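Local coordinates for erythromycin dehydratase (Saccharopolyspora erythraea, PDB 3EL6), which probably catalyses dehydration of a beta-hydroxyacyl chain carried on acyl carrier protein, as a double-hotdog dehydratase of the erythromycin polyketide synthase, at residues K249-W254 with D295-R300; E99-Q104 with Q149-T154; D231-T236 with V267-T272; D207-A212 with A271-A276. All blocks are in the same frame, centred on the assembly; numbering follows the deposited sequence.

Contact 1 (K249-W254 with D295-R300); sequences KLPFAW and DSLVVR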
loop_
_atom_site.group_PDB
_atom_site.type_symbol
_atom_site.label_atom_id
_atom_site.label_comp_id
_atom_site.label_asym_id
_atom_site.label_seq_id
_atom_site.Cartn_x
_atom_site.Cartn_y
_atom_site.Cartn_z
ATOM N N LYS A 249 -27.222 -18.973 -12.835
ATOM C CA LYS A 249 -27.136 -17.507 -12.850
ATOM C C LYS A 249 -25.695 -17.017 -13.111
ATOM O O LYS A 249 -24.969 -17.594 -13.945
ATOM C CB LYS A 249 -27.691 -16.908 -11.541
ATOM C CG LYS A 249 -29.128 -17.362 -11.161
ATOM C CD LYS A 249 -29.232 -18.900 -11.046
ATOM C CE LYS A 249 -30.239 -19.364 -9.969
ATOM N NZ LYS A 249 -29.678 -19.391 -8.575
ATOM N N LEU A 250 -25.288 -15.951 -12.414
ATOM C CA LEU A 250 -23.911 -15.455 -12.488
ATOM C C LEU A 250 -23.102 -16.035 -11.306
ATOM O O LEU A 250 -23.624 -16.109 -10.193
ATOM C CB LEU A 250 -23.928 -13.923 -12.389
ATOM C CG LEU A 250 -23.763 -12.994 -13.605
ATOM C CD1 LEU A 250 -23.966 -13.661 -14.947
ATOM C CD2 LEU A 250 -24.620 -11.747 -13.459
ATOM N N PRO A 251 -21.836 -16.440 -11.534
ATOM C CA PRO A 251 -21.068 -16.973 -10.395
ATOM C C PRO A 251 -20.900 -15.889 -9.357
ATOM O O PRO A 251 -20.733 -14.725 -9.699
ATOM C CB PRO A 251 -19.708 -17.303 -10.999
ATOM C CG PRO A 251 -19.935 -17.422 -12.470
ATOM C CD PRO A 251 -21.082 -16.508 -12.795
ATOM N N PHE A 252 -20.956 -16.246 -8.089
ATOM C CA PHE A 252 -20.718 -15.238 -7.078
ATOM C C PHE A 252 -19.652 -15.635 -6.018
ATOM O O PHE A 252 -19.147 -14.766 -5.321
ATOM C CB PHE A 252 -22.038 -14.799 -6.429
ATOM C CG PHE A 252 -22.309 -15.456 -5.150
ATOM C CD1 PHE A 252 -22.012 -14.820 -3.959
ATOM C CD2 PHE A 252 -22.853 -16.720 -5.115
ATOM C CE1 PHE A 252 -22.246 -15.443 -2.762
ATOM C CE2 PHE A 252 -23.094 -17.347 -3.903
ATOM C CZ PHE A 252 -22.765 -16.708 -2.735
ATOM N N ALA A 253 -19.287 -16.915 -5.929
ATOM C CA ALA A 253 -18.271 -17.313 -4.958
ATOM C C ALA A 253 -17.412 -18.366 -5.594
ATOM O O ALA A 253 -17.955 -19.359 -6.137
ATOM C CB ALA A 253 -18.942 -17.895 -3.693
ATOM N N TRP A 254 -16.097 -18.164 -5.569
ATOM C CA TRP A 254 -15.179 -19.147 -6.089
ATOM C C TRP A 254 -14.382 -19.691 -4.914
ATOM O O TRP A 254 -13.789 -18.916 -4.158
ATOM C CB TRP A 254 -14.197 -18.486 -7.044
ATOM C CG TRP A 254 -14.809 -17.970 -8.364
ATOM C CD1 TRP A 254 -15.665 -16.917 -8.516
ATOM C CD2 TRP A 254 -14.501 -18.443 -9.681
ATOM N NE1 TRP A 254 -15.925 -16.724 -9.869
ATOM C CE2 TRP A 254 -15.219 -17.645 -10.596
ATOM C CE3 TRP A 254 -13.681 -19.435 -10.168
ATOM C CZ2 TRP A 254 -15.160 -17.845 -11.978
ATOM C CZ3 TRP A 254 -13.614 -19.636 -11.576
ATOM C CH2 TRP A 254 -14.355 -18.842 -12.443
ATOM N N ASP A 295 -12.547 -25.898 -6.365
ATOM C CA ASP A 295 -13.286 -26.872 -5.543
ATOM C C ASP A 295 -14.795 -26.689 -5.665
ATOM O O ASP A 295 -15.553 -27.684 -5.768
ATOM C CB ASP A 295 -12.873 -26.785 -4.069
ATOM C CG ASP A 295 -11.560 -27.486 -3.781
ATOM O OD1 ASP A 295 -10.889 -28.023 -4.706
ATOM O OD2 ASP A 295 -11.174 -27.526 -2.575
ATOM N N SER A 296 -15.267 -25.447 -5.643
ATOM C CA SER A 296 -16.648 -25.149 -6.022
ATOM C C SER A 296 -16.819 -23.735 -6.500
ATOM O O SER A 296 -16.251 -22.794 -5.911
ATOM C CB SER A 296 -17.680 -25.382 -4.893
ATOM O OG SER A 296 -17.191 -24.861 -3.693
ATOM N N LEU A 297 -17.603 -23.611 -7.576
ATOM C CA LEU A 297 -17.994 -22.339 -8.122
ATOM C C LEU A 297 -19.475 -22.293 -7.833
ATOM O O LEU A 297 -20.224 -23.198 -8.260
ATOM C CB LEU A 297 -17.834 -22.378 -9.648
ATOM C CG LEU A 297 -17.571 -21.046 -10.341
ATOM C CD1 LEU A 297 -18.048 -21.022 -11.785
ATOM C CD2 LEU A 297 -17.982 -19.834 -9.543
ATOM N N VAL A 298 -19.921 -21.258 -7.141
ATOM C CA VAL A 298 -21.318 -21.171 -6.707
ATOM C C VAL A 298 -22.012 -20.053 -7.429
ATOM O O VAL A 298 -21.470 -18.935 -7.563
ATOM C CB VAL A 298 -21.409 -20.865 -5.199
ATOM C CG1 VAL A 298 -22.864 -20.917 -4.739
ATOM C CG2 VAL A 298 -20.582 -21.823 -4.445
ATOM N N VAL A 299 -23.232 -20.329 -7.877
ATOM C CA VAL A 299 -24.031 -19.303 -8.529
ATOM C C VAL A 299 -25.188 -18.890 -7.620
ATOM O O VAL A 299 -25.656 -19.656 -6.793
ATOM C CB VAL A 299 -24.541 -19.775 -9.909
ATOM C CG1 VAL A 299 -23.356 -20.148 -10.833
ATOM C CG2 VAL A 299 -25.469 -20.979 -9.722
ATOM N N ARG A 300 -25.623 -17.645 -7.753
ATOM C CA ARG A 300 -26.670 -17.113 -6.895
ATOM C C ARG A 300 -27.421 -16.070 -7.675
ATOM O O ARG A 300 -26.987 -15.751 -8.781
ATOM C CB ARG A 300 -26.037 -16.489 -5.658
ATOM C CG ARG A 300 -26.691 -15.216 -5.134
ATOM C CD ARG A 300 -25.606 -14.348 -4.502
ATOM N NE ARG A 300 -25.925 -13.799 -3.177
ATOM C CZ ARG A 300 -25.994 -14.507 -2.045
ATOM N NH1 ARG A 300 -26.262 -13.886 -0.897
ATOM N NH2 ARG A 300 -25.822 -15.831 -2.055
#
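A classic beta bulge, formed by F252 and A253 facing the single residue V298, joins antiparallel strands 251-259 and 290-299 at the chain's modelled end. The evidence is a shared acceptor: V298 O takes a nearly straight bond from F252 N (2.8 Å, 173°) and a weak one from A253 N (3.4 Å). The return bond, V298 N to A253 O (2.9 Å), resumes regular pairing. Across the bulge the register slips by one residue, from P251 beside V299 to A253 beside V298.

F252, first of the bulge pair, turns its ring to R300. With chi1 at 98°, far from a staggered value, the F252 ring presents one face to R300 CD, 3.6 Å from the ring centroid, while A253 CB covers the opposite face. R300 CZ follows at 4.2 Å from the same F252 centroid, a cation-pi contact in which guanidinium and ring planes are tilted 32° apart. On the sheet face carrying W254 and L297, the two side chains run alongside each other, and L297 CD2 sits over the indole's five-membered ring, 3.6 Å from its centroid. The same methyl presses tightly on P251, with CB to L297 CD2 at 3.4 Å. A234 of helix 227-235 packs against both W254 and L297, so this face looks inward to the helix, as expected of a hotdog fold, in which a curved antiparallel sheet wraps a central helix.

Contact 2 (E99-Q104 with Q149-T154); sequences EELVLQ and QHATGT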
loop_
_atom_site.group_PDB
_atom_site.type_symbol
_atom_site.label_atom_id
_atom_site.label_comp_id
_atom_site.label_asym_id
_atom_site.label_seq_id
_atom_site.Cartn_x
_atom_site.Cartn_y
_atom_site.Cartn_z
ATOM N N GLU A 99 -8.062 -19.209 -1.873
ATOM C CA GLU A 99 -8.848 -20.058 -1.026
ATOM C C GLU A 99 -10.329 -19.724 -1.098
ATOM O O GLU A 99 -11.173 -20.605 -1.129
ATOM C CB GLU A 99 -8.369 -19.949 0.422
ATOM C CG GLU A 99 -9.229 -20.758 1.326
ATOM C CD GLU A 99 -8.560 -20.944 2.650
ATOM O OE1 GLU A 99 -7.619 -21.766 2.709
ATOM O OE2 GLU A 99 -9.004 -20.264 3.609
ATOM N N GLU A 100 -10.667 -18.449 -1.150
ATOM C CA GLU A 100 -12.043 -18.051 -1.490
ATOM C C GLU A 100 -12.021 -16.674 -2.108
ATOM O O GLU A 100 -11.135 -15.848 -1.785
ATOM C CB GLU A 100 -12.838 -17.990 -0.179
ATOM C CG GLU A 100 -14.157 -17.255 -0.215
ATOM C CD GLU A 100 -14.769 -17.090 1.188
ATOM O OE1 GLU A 100 -14.124 -16.421 2.039
ATOM O OE2 GLU A 100 -15.896 -17.614 1.434
ATOM N N LEU A 101 -12.946 -16.432 -3.033
ATOM C CA LEU A 101 -13.237 -15.038 -3.468
ATOM C C LEU A 101 -14.716 -14.900 -3.600
ATOM O O LEU A 101 -15.379 -15.706 -4.323
ATOM C CB LEU A 101 -12.511 -14.717 -4.787
ATOM C CG LEU A 101 -12.600 -13.210 -5.108
ATOM C CD1 LEU A 101 -11.641 -12.434 -4.198
ATOM C CD2 LEU A 101 -12.273 -13.016 -6.577
ATOM N N VAL A 102 -15.277 -13.927 -2.873
ATOM C CA VAL A 102 -16.710 -13.698 -2.897
ATOM C C VAL A 102 -16.936 -12.386 -3.626
ATOM O O VAL A 102 -16.339 -11.342 -3.281
ATOM C CB VAL A 102 -17.269 -13.619 -1.475
ATOM C CG1 VAL A 102 -18.768 -13.345 -1.518
ATOM C CG2 VAL A 102 -16.995 -14.927 -0.786
ATOM N N LEU A 103 -17.732 -12.451 -4.674
ATOM C CA LEU A 103 -17.977 -11.311 -5.497
ATOM C C LEU A 103 -19.206 -10.560 -5.006
ATOM O O LEU A 103 -20.285 -11.125 -4.846
ATOM C CB LEU A 103 -18.147 -11.795 -6.941
ATOM C CG LEU A 103 -16.899 -12.569 -7.444
ATOM C CD1 LEU A 103 -17.203 -13.484 -8.612
ATOM C CD2 LEU A 103 -15.778 -11.625 -7.842
ATOM N N GLN A 104 -19.067 -9.273 -4.797
ATOM C CA GLN A 104 -20.231 -8.481 -4.496
ATOM C C GLN A 104 -20.760 -7.958 -5.828
ATOM O O GLN A 104 -20.563 -8.560 -6.897
ATOM C CB GLN A 104 -19.847 -7.366 -3.490
ATOM C CG GLN A 104 -19.757 -7.895 -2.014
ATOM C CD GLN A 104 -18.336 -8.371 -1.513
ATOM O OE1 GLN A 104 -18.151 -9.547 -1.167
ATOM N NE2 GLN A 104 -17.373 -7.442 -1.417
ATOM N N GLN A 149 -16.214 -1.337 -2.745
ATOM C CA GLN A 149 -15.688 -2.705 -2.629
ATOM C C GLN A 149 -16.446 -3.659 -3.547
ATOM O O GLN A 149 -17.681 -3.650 -3.525
ATOM C CB GLN A 149 -15.804 -3.229 -1.212
ATOM C CG GLN A 149 -15.142 -4.594 -1.096
ATOM C CD GLN A 149 -15.057 -5.064 0.293
ATOM O OE1 GLN A 149 -15.577 -6.126 0.634
ATOM N NE2 GLN A 149 -14.365 -4.307 1.119
ATOM N N HIS A 150 -15.742 -4.443 -4.371
ATOM C CA HIS A 150 -16.446 -5.381 -5.265
ATOM C C HIS A 150 -16.203 -6.853 -4.930
ATOM O O HIS A 150 -17.040 -7.711 -5.276
ATOM C CB HIS A 150 -16.109 -5.124 -6.732
ATOM C CG HIS A 150 -16.807 -3.910 -7.261
ATOM N ND1 HIS A 150 -18.068 -3.962 -7.813
ATOM C CD2 HIS A 150 -16.442 -2.604 -7.258
ATOM C CE1 HIS A 150 -18.454 -2.729 -8.128
ATOM N NE2 HIS A 150 -17.485 -1.888 -7.803
ATOM N N ALA A 151 -15.087 -7.147 -4.253
ATOM C CA ALA A 151 -14.813 -8.555 -3.890
ATOM C C ALA A 151 -13.925 -8.602 -2.658
ATOM O O ALA A 151 -13.178 -7.665 -2.409
ATOM C CB ALA A 151 -14.125 -9.265 -5.022
ATOM N N THR A 152 -13.932 -9.746 -1.987
ATOM C CA THR A 152 -13.014 -9.986 -0.897
ATOM C C THR A 152 -12.786 -11.483 -0.791
ATOM O O THR A 152 -13.675 -12.291 -1.125
ATOM C CB THR A 152 -13.570 -9.454 0.451
ATOM O OG1 THR A 152 -12.539 -9.551 1.444
ATOM C CG2 THR A 152 -14.761 -10.277 0.898
ATOM N N GLY A 153 -11.605 -11.870 -0.357
ATOM C CA GLY A 153 -11.313 -13.301 -0.253
ATOM C C GLY A 153 -10.049 -13.549 0.544
ATOM O O GLY A 153 -9.603 -12.674 1.323
ATOM N N THR A 154 -9.452 -14.713 0.312
ATOM C CA THR A 154 -8.329 -15.201 1.092
ATOM C C THR A 154 -7.350 -15.892 0.162
ATOM O O THR A 154 -7.775 -16.677 -0.706
ATOM C CB THR A 154 -8.868 -16.216 2.162
ATOM O OG1 THR A 154 -9.792 -15.534 3.032
ATOM C CG2 THR A 154 -7.712 -16.849 2.989
#
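V102 and T152 form the central hydrogen-bonded pair of antiparallel strands 97-103 and 148-156. V102 N reaches T152 O at 2.9 Å and almost straight (176°), while T152 N gives the longer return bond to V102 O (3.2 Å), lying in that carbonyl's plane. One end is fixed by T154 N bonding to E100 O. There E99 N and E100 N both point weakly at T154 O, which makes a classic bulge just where the chain turns a corner. At the other end Q104 N donates to H150 O over a short 2.6 Å.

Between these bonds the strands draw close at the pair L101-G153 (CA to CA 4.1 Å), where G153 CA lies 3.0 Å from E100 O in a close CA-H...O contact. A151 CB uses the sheet face of L101, touching L101 CD1 (4.1 Å) and L103 CD2 (4.0 Å). Beyond the strand end the Q104 chain, bent at chi2 (93°), swings its amide back across Q149 and leaves NE2 3.0 Å from Q149 OE1, the two amide planes being 57° apart.

A second shell holds several of these groups. H150 ND1 bonds to R105 O, and T152 OG1 bonds to D132 OD1. H150 and A151 both face V133 in another bulge, toward strand 129-137. Helix 79-93 packs V83 on L101, and L82 on L103, H150 and A151, while strand 251-259 flanks strand 97-103 on the edge away from strand 148-156.

Contact 3 (D231-T236 with V267-T272); sequences DAVAQT and VRVVAT. With SO4 (sulfate ion), chain B.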
loop_
_atom_site.group_PDB
_atom_site.type_symbol
_atom_site.label_atom_id
_atom_site.label_comp_id
_atom_site.label_asym_id
_atom_site.label_seq_id
_atom_site.Cartn_x
_atom_site.Cartn_y
_atom_site.Cartn_z
ATOM N N ASP A 231 -13.889 -17.004 -17.776
ATOM C CA ASP A 231 -15.352 -16.882 -17.786
ATOM C C ASP A 231 -15.998 -18.008 -18.606
ATOM O O ASP A 231 -17.057 -18.501 -18.254
ATOM C CB ASP A 231 -15.816 -15.554 -18.401
ATOM C CG ASP A 231 -17.302 -15.420 -18.397
ATOM O OD1 ASP A 231 -17.840 -15.020 -17.349
ATOM O OD2 ASP A 231 -17.972 -15.741 -19.425
ATOM N N ALA A 232 -15.374 -18.356 -19.725
ATOM C CA ALA A 232 -15.909 -19.450 -20.579
ATOM C C ALA A 232 -15.788 -20.832 -19.854
ATOM O O ALA A 232 -16.649 -21.707 -19.967
ATOM C CB ALA A 232 -15.213 -19.440 -21.904
ATOM N N VAL A 233 -14.755 -21.022 -19.054
ATOM C CA VAL A 233 -14.734 -22.197 -18.148
ATOM C C VAL A 233 -15.922 -22.226 -17.205
ATOM O O VAL A 233 -16.574 -23.261 -17.065
ATOM C CB VAL A 233 -13.435 -22.227 -17.322
ATOM C CG1 VAL A 233 -13.521 -23.245 -16.221
ATOM C CG2 VAL A 233 -12.262 -22.498 -18.241
ATOM N N ALA A 234 -16.221 -21.100 -16.563
ATOM C CA ALA A 234 -17.408 -20.987 -15.734
ATOM C C ALA A 234 -18.692 -21.147 -16.524
ATOM O O ALA A 234 -19.742 -21.590 -15.989
ATOM C CB ALA A 234 -17.396 -19.610 -14.982
ATOM N N GLN A 235 -18.650 -20.777 -17.803
ATOM C CA GLN A 235 -19.851 -20.994 -18.642
ATOM C C GLN A 235 -20.281 -22.455 -18.718
ATOM O O GLN A 235 -21.431 -22.714 -19.010
ATOM C CB GLN A 235 -19.684 -20.431 -20.048
ATOM C CG GLN A 235 -19.731 -18.906 -20.167
ATOM C CD GLN A 235 -19.434 -18.517 -21.613
ATOM O OE1 GLN A 235 -19.914 -19.191 -22.523
ATOM N NE2 GLN A 235 -18.570 -17.499 -21.826
ATOM N N THR A 236 -19.376 -23.387 -18.432
ATOM C CA THR A 236 -19.765 -24.781 -18.522
ATOM C C THR A 236 -20.909 -25.084 -17.540
ATOM O O THR A 236 -21.649 -26.074 -17.720
ATOM C CB THR A 236 -18.608 -25.737 -18.323
ATOM O OG1 THR A 236 -18.105 -25.590 -16.988
ATOM C CG2 THR A 236 -17.436 -25.440 -19.332
ATOM N N VAL A 267 -8.134 -25.020 -23.374
ATOM C CA VAL A 267 -8.168 -25.954 -22.249
ATOM C C VAL A 267 -9.330 -26.932 -22.432
ATOM O O VAL A 267 -10.192 -26.735 -23.291
ATOM C CB VAL A 267 -8.346 -25.189 -20.896
ATOM C CG1 VAL A 267 -7.066 -24.303 -20.639
ATOM C CG2 VAL A 267 -9.682 -24.389 -20.883
ATOM N N ARG A 268 -9.332 -28.008 -21.637
ATOM C CA ARG A 268 -10.482 -28.884 -21.522
ATOM C C ARG A 268 -11.008 -28.765 -20.089
ATOM O O ARG A 268 -10.226 -28.616 -19.157
ATOM C CB ARG A 268 -10.039 -30.332 -21.778
ATOM C CG ARG A 268 -9.473 -30.563 -23.220
ATOM C CD ARG A 268 -8.781 -31.949 -23.429
ATOM N NE ARG A 268 -8.653 -32.147 -24.879
ATOM C CZ ARG A 268 -8.196 -33.250 -25.485
ATOM N NH1 ARG A 268 -7.780 -34.299 -24.787
ATOM N NH2 ARG A 268 -8.165 -33.287 -26.812
ATOM N N VAL A 269 -12.292 -28.836 -19.919
ATOM C CA VAL A 269 -12.908 -28.597 -18.611
ATOM C C VAL A 269 -13.801 -29.795 -18.279
ATOM O O VAL A 269 -14.592 -30.258 -19.117
ATOM C CB VAL A 269 -13.775 -27.384 -18.680
ATOM C CG1 VAL A 269 -14.428 -27.087 -17.305
ATOM C CG2 VAL A 269 -12.940 -26.189 -19.183
ATOM N N VAL A 270 -13.668 -30.307 -17.062
ATOM C CA VAL A 270 -14.665 -31.248 -16.545
ATOM C C VAL A 270 -15.371 -30.562 -15.373
ATOM O O VAL A 270 -14.686 -30.120 -14.399
ATOM C CB VAL A 270 -13.980 -32.516 -16.025
ATOM C CG1 VAL A 270 -15.056 -33.449 -15.473
ATOM C CG2 VAL A 270 -13.103 -33.187 -17.156
ATOM N N ALA A 271 -16.687 -30.387 -15.476
ATOM C CA ALA A 271 -17.452 -29.736 -14.414
ATOM C C ALA A 271 -18.272 -30.826 -13.738
ATOM O O ALA A 271 -18.987 -31.579 -14.405
ATOM C CB ALA A 271 -18.352 -28.681 -14.953
ATOM N N THR A 272 -18.157 -30.920 -12.415
ATOM C CA THR A 272 -18.901 -31.936 -11.654
ATOM C C THR A 272 -19.785 -31.307 -10.548
ATOM O O THR A 272 -19.409 -30.307 -9.931
ATOM C CB THR A 272 -17.916 -33.024 -11.124
ATOM O OG1 THR A 272 -16.844 -32.399 -10.417
ATOM C CG2 THR A 272 -17.218 -33.697 -12.260
HETATM S S SO4 B . -6.595 -36.784 -27.485
HETATM O O1 SO4 B . -7.441 -35.883 -28.273
HETATM O O2 SO4 B . -7.019 -36.814 -26.077
HETATM O O3 SO4 B . -6.675 -38.136 -28.053
HETATM O O4 SO4 B . -5.204 -36.324 -27.569
#
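V233 and T236, near the end of helix 227-235, rest on V267, V269 and A271 of strand 266-273, the helix-on-sheet packing of a hotdog fold. V233 CG2 meets V269 CG2 at 3.9 Å and V267 CG2 at 4.1 Å, crossing the latter side chain at about a right angle. V267, V269 and A271 alternate with R268 and V270, which point away from the helix. T236 OG1 lies 3.7 Å from A271 CB.

The polar side-chain bonds of 231-236 run within that segment or to residues beyond it. T236 OG1 stands between its own backbone N and carbonyl carbon (chi1 64°), from where it donates to V233 O (2.8 Å); T236 N shares this acceptor, so V233 O takes two donors, and the buried hydroxyl is bonded to a helix carbonyl. Q235 NE2 bonds to D231 OD2 (3.0 Å), a pair spaced as in the DxxxQ signature of polyketide synthase dehydratases; Y183 takes part through Q235 OE1, and F197 O through NE2.

On the side of the strand away from the helix, the extended R268 meets a sulfate, probably from the crystallisation liquor, edge-on: NH1 to O2 at 2.9 Å (172°) and NH2 to O1 at 3.1 Å.

Contact 4 (D207-A212 with A271-A276); sequences DDSVYA and ATPAGA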
loop_
_atom_site.group_PDB
_atom_site.type_symbol
_atom_site.label_atom_id
_atom_site.label_comp_id
_atom_site.label_asym_id
_atom_site.label_seq_id
_atom_site.Cartn_x
_atom_site.Cartn_y
_atom_site.Cartn_z
ATOM N N ASP A 207 -24.168 -38.380 -17.068
ATOM C CA ASP A 207 -24.824 -38.146 -15.778
ATOM C C ASP A 207 -25.017 -36.633 -15.640
ATOM O O ASP A 207 -25.570 -35.952 -16.534
ATOM C CB ASP A 207 -23.920 -38.630 -14.630
ATOM C CG ASP A 207 -23.294 -40.013 -14.904
ATOM O OD1 ASP A 207 -24.072 -40.973 -15.178
ATOM O OD2 ASP A 207 -22.030 -40.146 -14.841
ATOM N N ASP A 208 -24.559 -36.101 -14.508
ATOM C CA ASP A 208 -24.625 -34.670 -14.319
ATOM C C ASP A 208 -23.240 -34.003 -14.495
ATOM O O ASP A 208 -23.094 -32.838 -14.172
ATOM C CB ASP A 208 -25.258 -34.317 -12.958
ATOM C CG ASP A 208 -26.796 -34.464 -12.967
ATOM O OD1 ASP A 208 -27.419 -34.316 -14.060
ATOM O OD2 ASP A 208 -27.380 -34.721 -11.887
ATOM N N SER A 209 -22.257 -34.741 -15.000
ATOM C CA SER A 209 -20.941 -34.155 -15.358
ATOM C C SER A 209 -20.928 -33.594 -16.787
ATOM O O SER A 209 -21.549 -34.176 -17.684
ATOM C CB SER A 209 -19.872 -35.213 -15.252
ATOM O OG SER A 209 -19.746 -35.598 -13.883
ATOM N N VAL A 210 -20.205 -32.493 -16.992
ATOM C CA VAL A 210 -20.141 -31.813 -18.279
ATOM C C VAL A 210 -18.684 -31.746 -18.661
ATOM O O VAL A 210 -17.841 -31.450 -17.801
ATOM C CB VAL A 210 -20.704 -30.375 -18.132
ATOM C CG1 VAL A 210 -20.398 -29.531 -19.385
ATOM C CG2 VAL A 210 -22.204 -30.403 -17.808
ATOM N N TYR A 211 -18.342 -32.029 -19.930
ATOM C CA TYR A 211 -16.980 -32.012 -20.404
ATOM C C TYR A 211 -17.000 -30.930 -21.499
ATOM O O TYR A 211 -17.969 -30.904 -22.283
ATOM C CB TYR A 211 -16.633 -33.358 -21.040
ATOM C CG TYR A 211 -16.784 -34.461 -20.024
ATOM C CD1 TYR A 211 -15.689 -34.924 -19.318
ATOM C CD2 TYR A 211 -18.047 -34.927 -19.697
ATOM C CE1 TYR A 211 -15.849 -35.910 -18.314
ATOM C CE2 TYR A 211 -18.220 -35.901 -18.691
ATOM C CZ TYR A 211 -17.132 -36.375 -18.029
ATOM O OH TYR A 211 -17.338 -37.323 -17.043
ATOM N N ALA A 212 -15.994 -30.060 -21.588
ATOM C CA ALA A 212 -16.108 -29.028 -22.670
ATOM C C ALA A 212 -14.709 -28.715 -23.173
ATOM O O ALA A 212 -13.754 -28.841 -22.434
ATOM C CB ALA A 212 -16.805 -27.755 -22.150
ATOM N N ALA A 271 -16.687 -30.387 -15.476
ATOM C CA ALA A 271 -17.452 -29.736 -14.414
ATOM C C ALA A 271 -18.272 -30.826 -13.738
ATOM O O ALA A 271 -18.987 -31.579 -14.405
ATOM C CB ALA A 271 -18.352 -28.681 -14.953
ATOM N N THR A 272 -18.157 -30.920 -12.415
ATOM C CA THR A 272 -18.901 -31.936 -11.654
ATOM C C THR A 272 -19.785 -31.307 -10.548
ATOM O O THR A 272 -19.409 -30.307 -9.931
ATOM C CB THR A 272 -17.916 -33.024 -11.124
ATOM O OG1 THR A 272 -16.844 -32.399 -10.417
ATOM C CG2 THR A 272 -17.218 -33.697 -12.260
ATOM N N PRO A 273 -20.983 -31.867 -10.300
ATOM C CA PRO A 273 -21.892 -31.291 -9.286
ATOM C C PRO A 273 -21.188 -31.180 -7.910
ATOM O O PRO A 273 -20.351 -32.019 -7.564
ATOM C CB PRO A 273 -23.041 -32.336 -9.215
ATOM C CG PRO A 273 -23.036 -32.981 -10.551
ATOM C CD PRO A 273 -21.550 -33.101 -10.898
ATOM N N ALA A 274 -21.462 -30.110 -7.185
ATOM C CA ALA A 274 -20.797 -29.905 -5.877
ATOM C C ALA A 274 -21.743 -29.277 -4.864
ATOM O O ALA A 274 -21.414 -28.312 -4.182
ATOM C CB ALA A 274 -19.540 -29.075 -6.017
ATOM N N GLY A 275 -22.937 -29.820 -4.763
ATOM C CA GLY A 275 -23.835 -29.322 -3.750
ATOM C C GLY A 275 -24.737 -28.323 -4.403
ATOM O O GLY A 275 -24.682 -28.143 -5.625
ATOM N N ALA A 276 -25.565 -27.650 -3.604
ATOM C CA ALA A 276 -26.582 -26.797 -4.192
ATOM C C ALA A 276 -25.990 -25.553 -4.868
ATOM O O ALA A 276 -25.190 -24.806 -4.289
ATOM C CB ALA A 276 -27.676 -26.425 -3.142
#
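V210 and A271 make the tight part of this contact, a hydrogen-bonded pair between antiparallel strands 209-215 and 266-273. V210 N bonds to A271 O at 3.0 Å, in the carbonyl plane, and A271 N returns to V210 O at 2.8 Å and nearly straight (172°). Their side chains lie on the same face of the sheet, CB to CB 4.3 Å, and both are buried. The A271 carbonyl also receives a CA-H contact from S209, whose CA lies 3.4 Å from A271 O.

Toward the turn the contact loosens and becomes exposed. S209 OG, set beside its backbone N by a chi1 of -66°, touches T272 CG2 at 3.6 Å. D208 turns CB against the rim of P273, 3.5 Å from its CG, while its carboxylate leads elsewhere, to a salt bridge from OD1 to R205. Here the backbones have already spread, to 6.6 Å between D208 CA and P273 CA.

The chemistry is consistent with the pairing ending here: P273 has no N-H to offer D208 O, which lies 3.6 Å from P273 CD. Register is therefore carried between these segments by the two backbone bonds of V210 and A271; beyond them the segments meet through van der Waals and CA-H...O contacts.

Contacts 1 and 2 are joined through neighbouring strands 251-259 and 97-103, their centres 11 Å apart: L103 N lies 2.8 Å from F252 O, and W254 N 2.8 Å from L101 O. This is probably where the two hotdog halves meet. Contact 3 supplies the helix behind contact 1, with A234 CB 3.6 Å from L297 CD1. Contacts 3 and 4 share A271 and T272 and continue one strand pairing, V269 O lying 2.8 Å from A212 N. Contact 2 is remote from contact 4, about 13 Å between nearest atoms. Segment 231-236 carries the signature usually associated with this family's active site; the sulfate lies on the far side of strand 266-273 from that helix.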